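Competence damage-inducible protein A (Klebsiella pneumoniae subsp. pneumoniae MGH 78578, PDB 5V01) is of uncharacterised function but belongs to the CinA competence-damage family and packs as a two-fold symmetric pair in the crystal. Local coordinates at the interface of chains A and B. Sequence-based numbering; all coordinates share one arbitrary frame. Chains: chain A/B, Competence damage-inducible protein A.

The interface of chains A and B. Residues chain A 58-60, 102; chain B 64-66, 69, 72-73.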
loop_
_atom_site.group_PDB
_atom_site.type_symbol
_atom_site.label_atom_id
_atom_site.label_comp_id
_atom_site.label_asym_id
_atom_site.label_seq_id
_atom_site.Cartn_x
_atom_site.Cartn_y
_atom_site.Cartn_z
ATOM N N TYR A 58 8.232 -4.762 9.560
ATOM C CA TYR A 58 7.746 -4.314 8.240
ATOM C C TYR A 58 7.937 -2.836 8.115
ATOM O O TYR A 58 7.625 -2.075 9.047
ATOM C CB TYR A 58 6.246 -4.612 8.126
ATOM C CG TYR A 58 5.577 -4.189 6.819
ATOM C CD1 TYR A 58 4.989 -2.948 6.676
ATOM C CD2 TYR A 58 5.509 -5.058 5.758
ATOM C CE1 TYR A 58 4.371 -2.583 5.492
ATOM C CE2 TYR A 58 4.898 -4.723 4.588
ATOM C CZ TYR A 58 4.328 -3.478 4.439
ATOM O OH TYR A 58 3.682 -3.153 3.270
ATOM N N ASP A 59 8.420 -2.396 6.967
ATOM C CA ASP A 59 8.351 -0.964 6.726
ATOM C C ASP A 59 8.084 -0.491 5.324
ATOM O O ASP A 59 7.795 0.676 5.206
ATOM C CB ASP A 59 9.576 -0.273 7.291
ATOM C CG ASP A 59 10.846 -0.799 6.716
ATOM O OD1 ASP A 59 10.914 -0.924 5.495
ATOM O OD2 ASP A 59 11.788 -1.072 7.495
ATOM N N THR A 60 8.091 -1.366 4.312
ATOM C CA THR A 60 7.871 -0.940 2.940
ATOM C C THR A 60 6.836 -1.793 2.216
ATOM O O THR A 60 6.950 -3.020 2.181
ATOM C CB THR A 60 9.197 -0.982 2.168
ATOM O OG1 THR A 60 10.147 -0.112 2.802
ATOM C CG2 THR A 60 9.037 -0.552 0.702
ATOM N N LEU A 102 14.291 -3.546 -3.291
ATOM C CA LEU A 102 14.032 -2.179 -2.876
ATOM C C LEU A 102 14.010 -2.046 -1.357
ATOM O O LEU A 102 14.618 -1.121 -0.803
ATOM C CB LEU A 102 12.723 -1.702 -3.485
ATOM C CG LEU A 102 12.247 -0.281 -3.133
ATOM C CD1 LEU A 102 13.237 0.794 -3.586
ATOM C CD2 LEU A 102 10.894 0.038 -3.753
ATOM N N THR B 64 5.543 3.644 3.442
ATOM C CA THR B 64 6.889 3.809 3.982
ATOM C C THR B 64 6.768 4.060 5.475
ATOM O O THR B 64 6.592 5.197 5.907
ATOM C CB THR B 64 7.629 4.961 3.289
ATOM O OG1 THR B 64 6.855 6.181 3.358
ATOM C CG2 THR B 64 7.895 4.644 1.858
ATOM N N PHE B 65 6.746 2.973 6.248
ATOM C CA PHE B 65 6.328 3.016 7.650
ATOM C C PHE B 65 7.396 3.514 8.616
ATOM O O PHE B 65 7.083 3.968 9.705
ATOM C CB PHE B 65 5.811 1.637 8.079
ATOM C CG PHE B 65 4.842 1.688 9.197
ATOM C CD1 PHE B 65 3.511 1.947 8.931
ATOM C CD2 PHE B 65 5.235 1.462 10.522
ATOM C CE1 PHE B 65 2.578 2.026 9.955
ATOM C CE2 PHE B 65 4.300 1.552 11.543
ATOM C CZ PHE B 65 2.975 1.828 11.255
ATOM N N SER B 66 8.659 3.371 8.228
ATOM C CA SER B 66 9.814 3.713 9.055
ATOM C C SER B 66 10.662 4.809 8.438
ATOM O O SER B 66 10.473 5.174 7.259
ATOM C CB SER B 66 10.729 2.504 9.195
ATOM O OG SER B 66 11.373 2.219 7.962
ATOM N N ALA B 69 12.593 3.523 5.390
ATOM C CA ALA B 69 11.789 3.413 4.199
ATOM C C ALA B 69 11.560 4.781 3.556
ATOM O O ALA B 69 11.597 4.919 2.332
ATOM C CB ALA B 69 10.446 2.758 4.493
ATOM N N ASN B 72 14.860 5.748 1.905
ATOM C CA ASN B 72 15.236 4.856 0.804
ATOM C C ASN B 72 14.292 4.985 -0.396
ATOM O O ASN B 72 14.741 5.099 -1.549
ATOM C CB ASN B 72 15.261 3.417 1.335
ATOM C CG ASN B 72 15.573 2.409 0.266
ATOM O OD1 ASN B 72 14.777 1.486 -0.010
ATOM N ND2 ASN B 72 16.678 2.604 -0.380
ATOM N N VAL B 73 12.983 4.948 -0.135
ATOM C CA VAL B 73 11.986 4.936 -1.203
ATOM C C VAL B 73 11.690 6.339 -1.731
ATOM O O VAL B 73 11.464 6.523 -2.933
ATOM C CB VAL B 73 10.691 4.253 -0.732
ATOM C CG1 VAL B 73 9.621 4.273 -1.818
ATOM C CG2 VAL B 73 10.994 2.832 -0.279
HETATM O O HOH W 1 12.730 0.730 2.039
HETATM O O HOH W 2 13.125 0.325 9.481
#
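An antiparallel strand-edge contact, one part of a two-fold symmetric interface that repeats it with the chains exchanged, joins the copies: strand 58-64 of chain A meets the end of the same strand in chain B and the helix 67-74 that follows it. It probably helps hold a homodimer together, with A:Thr60 and B:Thr64 forming a beta bridge. A direct backbone hydrogen bond runs from B:Phe65 N to A:Asp59 O at 2.7 Å, nearly straight (170° at the hydrogen) and in the carbonyl plane. B:Phe65 CB rests against A:Asp59 CA.

A:Asp59 takes the crowded first torsion (chi1 58°), with CG between backbone N and carbonyl carbon, and so lies alongside B:Ser66. A:Thr60 OG1 donates to the anti lone pair of A:Asp59 OD1 at 2.9 Å, restraining the carboxylate's rotation. A:Asp59 OD2 reaches a water at 2.8 Å, and the same water meets B:Ser66 OG. B:Ser66 OG accepts a hydrogen bond from B:Ala69 N at 3.1 Å, as an N-cap of helix 67-74; the helix start may thus favour the nearby negative charge.

Small B:Ala69 suits a close approach, its methyl CB sitting 3.3 Å from A:Thr60 OG1. The threonine's two branches divide the work: OG1 takes the polar side, whereas A:Thr60 CG2, anti to the backbone N, meets B:Val73 CG2 tip to tip at 4.0 Å. Further along, A:Leu102, in helix 89-103, crosses B:Asn72 obliquely. As modelled, A:Leu102 O and B:Asn72 OD1 clash as two acceptors at 2.7 Å; a flipped amide would place an N-H there instead. A water 3.0 Å from the atom modelled as B:Asn72 OD1 also meets A:Thr60 OG1.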